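Local coordinates for alternansucrase (PDB 6HVG), which belongs to glycoside hydrolase family 70, a family of the TIM-barrel clan, and carries repeats of the choline-binding and cell-wall-binding type in the same chain, at residues 1264-1268 with 1309-1314; 1323-1327 with 1343-1347; 885-890 with 904-909; 855-859 with 1013-1019. One frame throughout, in Å; residues are numbered along the deposited sequence.

Interaction 1 (1264-1268 with 1309-1314); sequences DWATN and YQAKDT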
loop_
_atom_site.group_PDB
_atom_site.type_symbol
_atom_site.label_atom_id
_atom_site.label_comp_id
_atom_site.label_asym_id
_atom_site.label_seq_id
_atom_site.Cartn_x
_atom_site.Cartn_y
_atom_site.Cartn_z
ATOM N N ASP A 1264 -25.333 22.879 -9.800
ATOM C CA ASP A 1264 -26.645 23.218 -9.296
ATOM C C ASP A 1264 -27.372 21.930 -8.957
ATOM O O ASP A 1264 -27.471 21.046 -9.812
ATOM C CB ASP A 1264 -27.421 23.967 -10.362
ATOM C CG ASP A 1264 -28.884 24.083 -10.029
ATOM O OD1 ASP A 1264 -29.207 24.644 -8.962
ATOM O OD2 ASP A 1264 -29.710 23.594 -10.815
ATOM N N TRP A 1265 -27.867 21.806 -7.720
ATOM C CA TRP A 1265 -28.432 20.532 -7.288
ATOM C C TRP A 1265 -29.700 20.222 -8.017
ATOM O O TRP A 1265 -30.042 19.054 -8.215
ATOM C CB TRP A 1265 -28.693 20.485 -5.787
ATOM C CG TRP A 1265 -27.480 20.715 -4.940
ATOM C CD1 TRP A 1265 -27.314 21.690 -4.010
ATOM C CD2 TRP A 1265 -26.281 19.963 -4.938
ATOM N NE1 TRP A 1265 -26.081 21.604 -3.428
ATOM C CE2 TRP A 1265 -25.418 20.554 -3.988
ATOM C CE3 TRP A 1265 -25.850 18.838 -5.627
ATOM C CZ2 TRP A 1265 -24.142 20.060 -3.716
ATOM C CZ3 TRP A 1265 -24.567 18.341 -5.353
ATOM C CH2 TRP A 1265 -23.735 18.959 -4.400
ATOM N N ALA A 1266 -30.417 21.262 -8.409
ATOM C CA ALA A 1266 -31.766 21.126 -8.943
ATOM C C ALA A 1266 -31.818 20.499 -10.325
ATOM O O ALA A 1266 -32.621 19.604 -10.585
ATOM C CB ALA A 1266 -32.410 22.481 -8.977
ATOM N N THR A 1267 -30.956 20.993 -11.210
ATOM C CA THR A 1267 -30.868 20.516 -12.579
ATOM C C THR A 1267 -29.707 19.563 -12.806
ATOM O O THR A 1267 -29.672 18.882 -13.817
ATOM C CB THR A 1267 -30.657 21.691 -13.507
ATOM O OG1 THR A 1267 -29.517 22.428 -13.073
ATOM C CG2 THR A 1267 -31.853 22.601 -13.477
ATOM N N ASN A 1268 -28.788 19.499 -11.839
ATOM C CA ASN A 1268 -27.542 18.725 -11.912
ATOM C C ASN A 1268 -26.590 19.161 -13.024
ATOM O O ASN A 1268 -25.681 18.443 -13.349
ATOM C CB ASN A 1268 -27.832 17.243 -11.979
ATOM C CG ASN A 1268 -28.526 16.736 -10.724
ATOM O OD1 ASN A 1268 -27.961 16.767 -9.624
ATOM N ND2 ASN A 1268 -29.739 16.219 -10.895
ATOM N N TYR A 1309 -33.219 27.765 -9.841
ATOM C CA TYR A 1309 -33.728 26.826 -10.862
ATOM C C TYR A 1309 -34.586 25.740 -10.249
ATOM O O TYR A 1309 -34.399 25.382 -9.088
ATOM C CB TYR A 1309 -32.591 26.199 -11.613
ATOM C CG TYR A 1309 -31.689 27.199 -12.261
ATOM C CD1 TYR A 1309 -32.054 27.829 -13.433
ATOM C CD2 TYR A 1309 -30.434 27.503 -11.708
ATOM C CE1 TYR A 1309 -31.204 28.738 -14.061
ATOM C CE2 TYR A 1309 -29.572 28.419 -12.323
ATOM C CZ TYR A 1309 -29.972 29.036 -13.503
ATOM O OH TYR A 1309 -29.166 29.952 -14.128
ATOM N N GLN A 1310 -35.553 25.243 -11.014
ATOM C CA GLN A 1310 -36.469 24.239 -10.527
ATOM C C GLN A 1310 -35.843 22.864 -10.484
ATOM O O GLN A 1310 -35.133 22.478 -11.405
ATOM C CB GLN A 1310 -37.716 24.189 -11.401
ATOM C CG GLN A 1310 -38.884 23.484 -10.700
ATOM C CD GLN A 1310 -40.108 23.327 -11.564
ATOM O OE1 GLN A 1310 -40.146 23.821 -12.687
ATOM N NE2 GLN A 1310 -41.115 22.619 -11.049
ATOM N N ALA A 1311 -36.125 22.130 -9.410
ATOM C CA ALA A 1311 -35.638 20.764 -9.245
ATOM C C ALA A 1311 -36.444 19.832 -10.119
ATOM O O ALA A 1311 -37.648 19.683 -9.943
ATOM C CB ALA A 1311 -35.753 20.333 -7.778
ATOM N N LYS A 1312 -35.776 19.194 -11.058
ATOM C CA LYS A 1312 -36.374 18.133 -11.879
ATOM C C LYS A 1312 -35.433 16.963 -11.964
ATOM O O LYS A 1312 -34.255 17.146 -12.261
ATOM C CB LYS A 1312 -36.645 18.602 -13.316
ATOM C CG LYS A 1312 -37.542 19.800 -13.403
ATOM C CD LYS A 1312 -37.987 20.066 -14.828
ATOM C CE LYS A 1312 -39.015 21.186 -14.829
ATOM N NZ LYS A 1312 -39.485 21.538 -16.184
ATOM N N ASP A 1313 -35.964 15.764 -11.709
ATOM C CA ASP A 1313 -35.222 14.516 -11.850
ATOM C C ASP A 1313 -33.953 14.582 -11.005
ATOM O O ASP A 1313 -32.844 14.521 -11.517
ATOM C CB ASP A 1313 -34.926 14.260 -13.330
ATOM C CG ASP A 1313 -34.277 12.915 -13.588
ATOM O OD1 ASP A 1313 -34.500 11.964 -12.800
ATOM O OD2 ASP A 1313 -33.562 12.826 -14.623
ATOM N N THR A 1314 -34.151 14.760 -9.708
ATOM C CA THR A 1314 -33.049 14.959 -8.791
ATOM C C THR A 1314 -33.493 14.754 -7.357
ATOM O O THR A 1314 -34.659 14.923 -7.032
ATOM C CB THR A 1314 -32.463 16.361 -8.924
ATOM O OG1 THR A 1314 -31.197 16.411 -8.289
ATOM C CG2 THR A 1314 -33.355 17.383 -8.277
#

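Interaction 2 (1323-1327 with 1343-1347); sequences WYYFD and RTVET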
loop_
_atom_site.group_PDB
_atom_site.type_symbol
_atom_site.label_atom_id
_atom_site.label_comp_id
_atom_site.label_asym_id
_atom_site.label_seq_id
_atom_site.Cartn_x
_atom_site.Cartn_y
_atom_site.Cartn_z
ATOM N N TRP A 1323 -34.775 14.080 3.084
ATOM C CA TRP A 1323 -34.495 13.935 1.662
ATOM C C TRP A 1323 -35.764 13.748 0.878
ATOM O O TRP A 1323 -36.712 13.111 1.350
ATOM C CB TRP A 1323 -33.561 12.748 1.411
ATOM C CG TRP A 1323 -32.137 13.057 1.705
ATOM C CD1 TRP A 1323 -31.509 12.967 2.924
ATOM C CD2 TRP A 1323 -31.155 13.531 0.781
ATOM N NE1 TRP A 1323 -30.200 13.330 2.799
ATOM C CE2 TRP A 1323 -29.949 13.677 1.496
ATOM C CE3 TRP A 1323 -31.165 13.813 -0.592
ATOM C CZ2 TRP A 1323 -28.776 14.135 0.898
ATOM C CZ3 TRP A 1323 -29.979 14.248 -1.193
ATOM C CH2 TRP A 1323 -28.809 14.409 -0.442
ATOM N N TYR A 1324 -35.764 14.296 -0.338
ATOM C CA TYR A 1324 -36.901 14.219 -1.263
ATOM C C TYR A 1324 -36.433 13.867 -2.673
ATOM O O TYR A 1324 -35.286 14.143 -3.037
ATOM C CB TYR A 1324 -37.604 15.576 -1.308
ATOM C CG TYR A 1324 -37.979 16.096 0.058
ATOM C CD1 TYR A 1324 -37.083 16.845 0.796
ATOM C CD2 TYR A 1324 -39.217 15.818 0.607
ATOM C CE1 TYR A 1324 -37.405 17.310 2.043
ATOM C CE2 TYR A 1324 -39.559 16.284 1.852
ATOM C CZ TYR A 1324 -38.655 17.025 2.566
ATOM O OH TYR A 1324 -38.997 17.471 3.817
ATOM N N TYR A 1325 -37.320 13.264 -3.460
ATOM C CA TYR A 1325 -37.063 13.075 -4.880
ATOM C C TYR A 1325 -38.093 13.848 -5.722
ATOM O O TYR A 1325 -39.296 13.739 -5.508
ATOM C CB TYR A 1325 -37.111 11.593 -5.247
ATOM C CG TYR A 1325 -36.933 11.388 -6.708
ATOM C CD1 TYR A 1325 -35.724 11.686 -7.328
ATOM C CD2 TYR A 1325 -37.967 10.952 -7.499
ATOM C CE1 TYR A 1325 -35.570 11.548 -8.691
ATOM C CE2 TYR A 1325 -37.811 10.809 -8.861
ATOM C CZ TYR A 1325 -36.620 11.119 -9.442
ATOM O OH TYR A 1325 -36.450 10.952 -10.792
ATOM N N PHE A 1326 -37.596 14.627 -6.676
ATOM C CA PHE A 1326 -38.430 15.368 -7.592
ATOM C C PHE A 1326 -38.371 14.717 -8.965
ATOM O O PHE A 1326 -37.282 14.559 -9.530
ATOM C CB PHE A 1326 -37.974 16.850 -7.668
ATOM C CG PHE A 1326 -38.281 17.623 -6.426
ATOM C CD1 PHE A 1326 -37.511 17.469 -5.306
ATOM C CD2 PHE A 1326 -39.366 18.472 -6.366
ATOM C CE1 PHE A 1326 -37.803 18.158 -4.149
ATOM C CE2 PHE A 1326 -39.662 19.165 -5.212
ATOM C CZ PHE A 1326 -38.884 19.006 -4.099
ATOM N N ASP A 1327 -39.545 14.380 -9.504
ATOM C CA ASP A 1327 -39.659 13.663 -10.782
ATOM C C ASP A 1327 -39.325 14.523 -11.997
ATOM O O ASP A 1327 -39.021 15.716 -11.872
ATOM C CB ASP A 1327 -41.047 13.003 -10.910
ATOM C CG ASP A 1327 -42.212 14.006 -10.954
ATOM O OD1 ASP A 1327 -42.037 15.132 -11.466
ATOM O OD2 ASP A 1327 -43.325 13.655 -10.492
ATOM N N ARG A 1343 -41.420 3.423 -4.367
ATOM C CA ARG A 1343 -41.309 3.851 -5.746
ATOM C C ARG A 1343 -39.940 3.534 -6.289
ATOM O O ARG A 1343 -38.934 3.698 -5.609
ATOM C CB ARG A 1343 -41.554 5.357 -5.881
ATOM C CG ARG A 1343 -41.808 5.839 -7.334
ATOM C CD ARG A 1343 -41.707 7.339 -7.408
ATOM N NE ARG A 1343 -42.071 7.981 -8.675
ATOM C CZ ARG A 1343 -41.234 8.178 -9.684
ATOM N NH1 ARG A 1343 -40.003 7.689 -9.671
ATOM N NH2 ARG A 1343 -41.646 8.834 -10.743
ATOM N N THR A 1344 -39.922 3.093 -7.541
ATOM C CA THR A 1344 -38.699 2.849 -8.284
ATOM C C THR A 1344 -38.282 4.137 -8.927
ATOM O O THR A 1344 -39.039 4.714 -9.666
ATOM C CB THR A 1344 -38.948 1.813 -9.382
ATOM O OG1 THR A 1344 -39.278 0.566 -8.770
ATOM C CG2 THR A 1344 -37.736 1.642 -10.270
ATOM N N VAL A 1345 -37.062 4.567 -8.664
ATOM C CA VAL A 1345 -36.527 5.806 -9.197
ATOM C C VAL A 1345 -35.417 5.540 -10.213
ATOM O O VAL A 1345 -34.474 4.842 -9.911
ATOM C CB VAL A 1345 -35.967 6.685 -8.039
ATOM C CG1 VAL A 1345 -35.442 8.016 -8.552
ATOM C CG2 VAL A 1345 -37.028 6.918 -6.973
ATOM N N GLU A 1346 -35.540 6.126 -11.405
ATOM C CA GLU A 1346 -34.480 6.172 -12.423
ATOM C C GLU A 1346 -34.067 7.624 -12.700
ATOM O O GLU A 1346 -34.845 8.346 -13.280
ATOM C CB GLU A 1346 -34.980 5.524 -13.714
ATOM C CG GLU A 1346 -35.036 3.994 -13.654
ATOM C CD GLU A 1346 -35.630 3.354 -14.928
ATOM O OE1 GLU A 1346 -36.549 3.946 -15.541
ATOM O OE2 GLU A 1346 -35.171 2.258 -15.333
ATOM N N THR A 1347 -32.859 8.028 -12.284
ATOM C CA THR A 1347 -32.382 9.430 -12.323
ATOM C C THR A 1347 -31.205 9.621 -13.252
ATOM O O THR A 1347 -30.483 8.673 -13.547
ATOM C CB THR A 1347 -31.913 9.934 -10.932
ATOM O OG1 THR A 1347 -32.800 9.447 -9.942
ATOM C CG2 THR A 1347 -31.906 11.487 -10.808
#

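Interaction 3 (885-890 with 904-909); sequences RFGKGI and DYKNQG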
loop_
_atom_site.group_PDB
_atom_site.type_symbol
_atom_site.label_atom_id
_atom_site.label_comp_id
_atom_site.label_asym_id
_atom_site.label_seq_id
_atom_site.Cartn_x
_atom_site.Cartn_y
_atom_site.Cartn_z
ATOM N N ARG A 885 29.072 -27.609 -9.061
ATOM C CA ARG A 885 29.279 -27.367 -10.486
ATOM C C ARG A 885 30.566 -28.114 -10.892
ATOM O O ARG A 885 31.550 -28.075 -10.171
ATOM C CB ARG A 885 29.402 -25.860 -10.799
ATOM C CG ARG A 885 28.102 -25.028 -10.723
ATOM C CD ARG A 885 27.001 -25.400 -11.762
ATOM N NE ARG A 885 27.174 -24.782 -13.078
ATOM C CZ ARG A 885 26.989 -23.485 -13.331
ATOM N NH1 ARG A 885 26.608 -22.634 -12.385
ATOM N NH2 ARG A 885 27.191 -23.024 -14.556
ATOM N N PHE A 886 30.582 -28.736 -12.073
ATOM C CA PHE A 886 31.664 -29.640 -12.479
ATOM C C PHE A 886 32.892 -29.078 -13.238
ATOM O O PHE A 886 33.976 -29.631 -13.098
ATOM C CB PHE A 886 31.075 -30.775 -13.305
ATOM C CG PHE A 886 29.992 -31.529 -12.611
ATOM C CD1 PHE A 886 30.258 -32.257 -11.460
ATOM C CD2 PHE A 886 28.696 -31.499 -13.097
ATOM C CE1 PHE A 886 29.254 -32.959 -10.809
ATOM C CE2 PHE A 886 27.686 -32.202 -12.455
ATOM C CZ PHE A 886 27.968 -32.939 -11.303
ATOM N N GLY A 887 32.738 -28.044 -14.067
ATOM C CA GLY A 887 33.825 -27.535 -14.909
ATOM C C GLY A 887 33.309 -27.299 -16.301
ATOM O O GLY A 887 32.156 -27.546 -16.529
ATOM N N LYS A 888 34.135 -26.859 -17.244
ATOM C CA LYS A 888 33.617 -26.293 -18.489
ATOM C C LYS A 888 32.790 -27.211 -19.369
ATOM O O LYS A 888 31.653 -26.854 -19.751
ATOM C CB LYS A 888 34.684 -25.648 -19.344
ATOM C CG LYS A 888 34.096 -24.546 -20.208
ATOM C CD LYS A 888 35.109 -23.964 -21.179
ATOM C CE LYS A 888 34.751 -22.550 -21.644
ATOM N NZ LYS A 888 35.088 -21.493 -20.638
ATOM N N GLY A 889 33.297 -28.371 -19.711
ATOM C CA GLY A 889 32.481 -29.250 -20.567
ATOM C C GLY A 889 31.876 -30.432 -19.835
ATOM O O GLY A 889 31.419 -31.386 -20.461
ATOM N N ILE A 890 31.912 -30.409 -18.502
ATOM C CA ILE A 890 31.446 -31.531 -17.678
ATOM C C ILE A 890 30.020 -31.279 -17.222
ATOM O O ILE A 890 29.757 -30.363 -16.464
ATOM C CB ILE A 890 32.326 -31.740 -16.428
ATOM C CG1 ILE A 890 33.828 -31.770 -16.779
ATOM C CG2 ILE A 890 31.962 -33.031 -15.718
ATOM C CD1 ILE A 890 34.235 -32.854 -17.764
ATOM N N ASP A 904 40.379 -27.613 -19.527
ATOM C CA ASP A 904 39.970 -26.483 -18.685
ATOM C C ASP A 904 39.199 -26.925 -17.450
ATOM O O ASP A 904 39.345 -26.336 -16.391
ATOM C CB ASP A 904 39.109 -25.490 -19.474
ATOM C CG ASP A 904 39.875 -24.790 -20.600
ATOM O OD1 ASP A 904 40.886 -25.339 -21.081
ATOM O OD2 ASP A 904 39.450 -23.690 -21.022
ATOM N N TYR A 905 38.381 -27.961 -17.596
ATOM C CA TYR A 905 37.536 -28.457 -16.507
ATOM C C TYR A 905 38.240 -28.865 -15.218
ATOM O O TYR A 905 37.653 -28.735 -14.134
ATOM C CB TYR A 905 36.684 -29.642 -16.986
ATOM C CG TYR A 905 37.415 -30.962 -17.146
ATOM C CD1 TYR A 905 38.015 -31.304 -18.354
ATOM C CD2 TYR A 905 37.487 -31.868 -16.108
ATOM C CE1 TYR A 905 38.670 -32.509 -18.528
ATOM C CE2 TYR A 905 38.141 -33.086 -16.268
ATOM C CZ TYR A 905 38.734 -33.404 -17.481
ATOM O OH TYR A 905 39.382 -34.608 -17.663
ATOM N N LYS A 906 39.460 -29.387 -15.322
ATOM C CA LYS A 906 40.113 -30.022 -14.173
ATOM C C LYS A 906 40.290 -29.086 -12.974
ATOM O O LYS A 906 40.114 -29.512 -11.826
ATOM C CB LYS A 906 41.454 -30.679 -14.565
ATOM C CG LYS A 906 41.396 -32.207 -14.676
ATOM C CD LYS A 906 41.494 -32.874 -13.298
ATOM C CE LYS A 906 41.750 -34.380 -13.322
ATOM N NZ LYS A 906 40.554 -35.198 -13.663
ATOM N N ASN A 907 40.617 -27.819 -13.230
ATOM C CA ASN A 907 40.792 -26.851 -12.151
ATOM C C ASN A 907 39.599 -25.936 -11.929
ATOM O O ASN A 907 39.699 -24.939 -11.215
ATOM C CB ASN A 907 42.077 -26.071 -12.392
ATOM C CG ASN A 907 43.292 -26.984 -12.441
ATOM O OD1 ASN A 907 43.925 -27.125 -13.490
ATOM N ND2 ASN A 907 43.590 -27.649 -11.327
ATOM N N GLN A 908 38.472 -26.300 -12.524
ATOM C CA GLN A 908 37.230 -25.533 -12.421
ATOM C C GLN A 908 36.229 -26.350 -11.566
ATOM O O GLN A 908 36.581 -27.415 -11.050
ATOM C CB GLN A 908 36.670 -25.251 -13.817
ATOM C CG GLN A 908 37.484 -24.274 -14.608
ATOM C CD GLN A 908 36.965 -24.039 -16.008
ATOM O OE1 GLN A 908 35.974 -24.617 -16.433
ATOM N NE2 GLN A 908 37.633 -23.147 -16.730
ATOM N N GLY A 909 35.009 -25.843 -11.427
ATOM C CA GLY A 909 33.999 -26.455 -10.600
ATOM C C GLY A 909 34.051 -25.924 -9.180
ATOM O O GLY A 909 35.051 -25.359 -8.758
#

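Interaction 4 (855-859 with 1013-1019); sequences IKYVS and SDSQDAR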
loop_
_atom_site.group_PDB
_atom_site.type_symbol
_atom_site.label_atom_id
_atom_site.label_comp_id
_atom_site.label_asym_id
_atom_site.label_seq_id
_atom_site.Cartn_x
_atom_site.Cartn_y
_atom_site.Cartn_z
ATOM N N ILE A 855 34.020 -16.221 -11.529
ATOM C CA ILE A 855 34.761 -16.042 -12.767
ATOM C C ILE A 855 35.728 -17.225 -13.014
ATOM O O ILE A 855 35.842 -17.701 -14.134
ATOM C CB ILE A 855 35.579 -14.732 -12.704
ATOM C CG1 ILE A 855 34.648 -13.522 -12.594
ATOM C CG2 ILE A 855 36.531 -14.635 -13.899
ATOM C CD1 ILE A 855 35.338 -12.202 -12.302
ATOM N N LYS A 856 36.440 -17.651 -11.965
ATOM C CA LYS A 856 37.461 -18.704 -12.045
ATOM C C LYS A 856 36.903 -20.116 -12.194
ATOM O O LYS A 856 37.448 -20.928 -12.950
ATOM C CB LYS A 856 38.321 -18.699 -10.776
ATOM C CG LYS A 856 39.477 -17.718 -10.762
ATOM C CD LYS A 856 40.230 -17.789 -9.439
ATOM C CE LYS A 856 41.725 -17.589 -9.611
ATOM N NZ LYS A 856 42.067 -16.254 -10.164
ATOM N N TYR A 857 35.858 -20.435 -11.431
ATOM C CA TYR A 857 35.462 -21.830 -11.284
ATOM C C TYR A 857 34.070 -22.215 -11.791
ATOM O O TYR A 857 33.831 -23.382 -12.089
ATOM C CB TYR A 857 35.556 -22.246 -9.821
ATOM C CG TYR A 857 36.854 -21.893 -9.131
ATOM C CD1 TYR A 857 37.960 -22.733 -9.216
ATOM C CD2 TYR A 857 36.967 -20.747 -8.382
ATOM C CE1 TYR A 857 39.133 -22.431 -8.551
ATOM C CE2 TYR A 857 38.138 -20.430 -7.736
ATOM C CZ TYR A 857 39.224 -21.285 -7.810
ATOM O OH TYR A 857 40.401 -20.963 -7.191
ATOM N N VAL A 858 33.140 -21.267 -11.890
ATOM C CA VAL A 858 31.743 -21.619 -12.127
ATOM C C VAL A 858 31.438 -21.887 -13.597
ATOM O O VAL A 858 31.276 -20.970 -14.388
ATOM C CB VAL A 858 30.803 -20.576 -11.533
ATOM C CG1 VAL A 858 29.357 -20.873 -11.889
ATOM C CG2 VAL A 858 30.975 -20.554 -10.019
ATOM N N SER A 859 31.386 -23.170 -13.952
ATOM C CA SER A 859 30.918 -23.603 -15.271
ATOM C C SER A 859 30.510 -25.063 -15.235
ATOM O O SER A 859 30.717 -25.734 -14.225
ATOM C CB SER A 859 31.982 -23.393 -16.347
ATOM O OG SER A 859 31.403 -23.541 -17.651
ATOM N N SER A 1013 44.848 -21.410 -11.904
ATOM C CA SER A 1013 45.671 -20.322 -12.438
ATOM C C SER A 1013 45.173 -18.940 -11.985
ATOM O O SER A 1013 44.007 -18.789 -11.662
ATOM C CB SER A 1013 45.664 -20.392 -13.965
ATOM O OG SER A 1013 46.126 -19.189 -14.529
ATOM N N ASP A 1014 46.045 -17.938 -11.981
ATOM C CA ASP A 1014 45.670 -16.574 -11.557
ATOM C C ASP A 1014 44.719 -15.863 -12.512
ATOM O O ASP A 1014 43.904 -15.052 -12.094
ATOM C CB ASP A 1014 46.924 -15.694 -11.384
ATOM C CG ASP A 1014 47.698 -16.008 -10.107
ATOM O OD1 ASP A 1014 47.279 -16.901 -9.331
ATOM O OD2 ASP A 1014 48.741 -15.360 -9.888
ATOM N N SER A 1015 44.846 -16.172 -13.794
ATOM C CA SER A 1015 44.045 -15.547 -14.819
ATOM C C SER A 1015 42.940 -16.483 -15.303
ATOM O O SER A 1015 42.291 -16.200 -16.309
ATOM C CB SER A 1015 44.950 -15.127 -15.984
ATOM O OG SER A 1015 45.657 -16.231 -16.538
ATOM N N GLN A 1016 42.701 -17.578 -14.581
ATOM C CA GLN A 1016 41.732 -18.586 -15.013
ATOM C C GLN A 1016 40.372 -17.941 -15.111
ATOM O O GLN A 1016 39.924 -17.277 -14.175
ATOM C CB GLN A 1016 41.651 -19.780 -14.049
ATOM C CG GLN A 1016 40.914 -20.974 -14.646
ATOM C CD GLN A 1016 41.031 -22.248 -13.828
ATOM O OE1 GLN A 1016 41.887 -23.086 -14.092
ATOM N NE2 GLN A 1016 40.131 -22.427 -12.867
ATOM N N ASP A 1017 39.752 -18.111 -16.275
ATOM C CA ASP A 1017 38.437 -17.586 -16.574
ATOM C C ASP A 1017 37.603 -18.751 -17.102
ATOM O O ASP A 1017 37.925 -19.312 -18.138
ATOM C CB ASP A 1017 38.545 -16.471 -17.615
ATOM C CG ASP A 1017 37.257 -15.685 -17.766
ATOM O OD1 ASP A 1017 36.166 -16.189 -17.389
ATOM O OD2 ASP A 1017 37.307 -14.526 -18.252
ATOM N N ALA A 1018 36.537 -19.108 -16.386
ATOM C CA ALA A 1018 35.687 -20.253 -16.758
ATOM C C ALA A 1018 34.469 -19.882 -17.606
ATOM O O ALA A 1018 33.666 -20.738 -17.962
ATOM C CB ALA A 1018 35.208 -20.945 -15.497
ATOM N N ARG A 1019 34.333 -18.598 -17.897
ATOM C CA ARG A 1019 33.187 -18.042 -18.611
ATOM C C ARG A 1019 33.176 -18.423 -20.088
ATOM O O ARG A 1019 34.215 -18.684 -20.670
ATOM C CB ARG A 1019 33.196 -16.513 -18.439
ATOM C CG ARG A 1019 32.980 -16.104 -16.985
ATOM C CD ARG A 1019 32.947 -14.600 -16.780
ATOM N NE ARG A 1019 34.248 -14.003 -17.007
ATOM C CZ ARG A 1019 34.512 -12.708 -16.938
ATOM N NH1 ARG A 1019 33.571 -11.819 -16.643
ATOM N NH2 ARG A 1019 35.746 -12.307 -17.172
#

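Interaction 1 (1264-1268 with 1309-1314)
Y1309 starts the contact with its CB, 4.0 Å from D1264 OD2 and 4.1 Å from T1267 CG2, while its ring stacks on F1280 and its OH bonds to L1281 O. D1264 OD1 bonds to S1305 OG, whereas D1264 OD2 serves its own segment: it accepts from T1267 N (2.9 Å) and T1267 OG1 (2.5 Å), an Asx motif that folds 1264-1268 into a compact turn. At Q1310 the CA-to-CB bond points away from 1264-1268 and backbone oxygens do the packing; A1266 CB sits 3.5 Å from Y1309 O and 3.6 Å from Q1310 O. A1311 and A1266 bring their CA atoms closest, 3.9 Å apart, and a CA-H...O contact runs from A1311 CA to A1266 O (3.5 Å, 153° at H). The same oxygen, A1266 O, accepts from K1312 N at 3.2 Å and 153°. D1313 has positive phi and psi (56°/60°), and its OD1 bonds to Y1325 OH. T1314 then closes the contact: T1314 OG1 donates to W1265 O (2.9 Å) and accepts a weak bond from N1268 ND2 (3.0 Å, 141°). The W1265 side chain leads away, and its NE1 hydrogen-bonds D446 OD2. This last pair of the segment faces F1326 as a G1 beta bulge at the entry to strand 1314-1317, so the contact joins a loop in the family 70 range to the start of a hairpin of the cell-wall-binding repeat type.

Interaction 2 (1323-1327 with 1343-1347)
Y1325, V1345 and R1343 supply most of the 206 Å² buried here, and Y1325 alone loses 93 Å². Its ring is met over one face by V1345 CG1, which lies 3.5 Å from the Y1325 ring centroid and only 16° off the ring normal, a well-centred CH-pi contact; the nearest ring atom, Y1325 CZ, is 3.4 Å from V1345 CG1. R1343 extends past the same ring, with R1343 NH1 3.9 Å from Y1325 CE2 and R1343 NH2 4.2 Å from D1327 CB. T1347 adds its OG1, 3.7 Å from Y1325 CE1. No hydrogen bond crosses between the segments, and the CA atoms of Y1325 and V1345 are 8.5 Å apart, so the two strands meet through side chains and are not sheet partners. The polar ends are satisfied by residues outside the two segments: Y1325 OH bonds to D1313 OD1, and D1327 OD1 to Y1331 N. Strand 1323-1326 pairs antiparallel with 1314-1317, and strand 1342-1345 with 1354-1357, so two successive hairpins meet through side chains, consistent with the chained hairpins of choline-binding-type repeats. F1315 of strand 1314-1317 touches Y1325, V1345 and T1347, and F1358, beyond strand 1354-1357, touches Y1325.

Interaction 3 (885-890 with 904-909)
This is a close packing of backbone and side chains between the two ends of the long connection in a beta hairpin, where strand 881-885 leads out and strand 910-915 returns beside it. The hairpin belongs to the antiparallel beta region of the family 70 fold. R885 bonds through its backbone to I910, and beyond that pair the two limbs of the connection stay close: G909 CA is 4.4 Å from F886 CA, and Y905 CA 4.1 Å from G887 CA. Such spacing depends on glycine. A CB on G909 would fall 2.6 Å from R885 O, and one on G887 2.8 Å from Y905 O; their phi values, 90° and 135°, also suit glycine. Q908 points toward 885-890, its OE1 3.0 Å from K888 N and 3.3 Å from K888 CB, in a turn held by Q908 N bonding to Y905 O (3.0 Å); K888 NZ bonds to R1019 O. I890 CG1 is 3.6 Å from Y905 CB, and I890 CD1 sits over the face of the Y905 ring, 3.9 Å from its centroid and 20° off the normal.

Interaction 4 (855-859 with 1013-1019)
K856 runs its aliphatic chain past Q1016 CB to the backbone carbonyls of S1013 and D1014, losing 97 Å², the most of any residue here: K856 CE lies 3.3 Å from S1013 O, and K856 NZ donates to D1014 O at 2.9 Å. The backbone near the C-terminal end of helix 844-857 supplies the other bonds. I855 O accepts from A1018 N at 2.7 Å and an almost linear 178°, and K856 O accepts from Q1016 NE2 at 3.1 Å and 150°; Q1016 NE2 also bonds to N907 O. CA-H...O contacts flank them, from D1017 CA to I855 O and from K856 CA to Q1016 O, both 3.6 Å. A1018 fills the space beyond, its CB 3.4 Å from K856 O and 4.1 Å from S859 CB. On the far flank I855 CG2 covers one face of the R1019 guanidinium, 3.9 Å from R1019 NE. That arginine is held by a two-pronged salt bridge, R1019 NH2 to D1017 OD2 and R1019 NE to D1017 OD1, both 2.9 Å, and D1017 OD1 accepts from R1019 N (3.1 Å), an Asx turn. The helix leads into the antiparallel beta region of the family 70 fold and 1013-1019 follows its strand 1003-1009, so the contact ties the outgoing chain to the returning one. Because main-chain carbonyls accept all three cross-segment hydrogen bonds, the join rests on backbone position more than on paired charges.

How the interactions relate
Interactions 3 and 4 adjoin, their centres 9 Å apart: G909 N lies 2.8 Å from Y857 O and K888 NZ 2.9 Å from R1019 O. Both lie at the same beta region, one at its hairpin and one where the chain enters and leaves it. Interactions 1 and 2 form a second pair on the opposite side of the chain's centre, 12 Å apart by centres; they share the hairpin 1314-1326, with T1314 O 3.0 Å from F1326 N. Interaction 3 is buried and glycine-dependent, the other three partly buried. Interaction 2 is chiefly side-chain packing, with no hydrogen bond across, whereas interactions 1 and 4 rely mainly on hydrogen bonds to main-chain carbonyls.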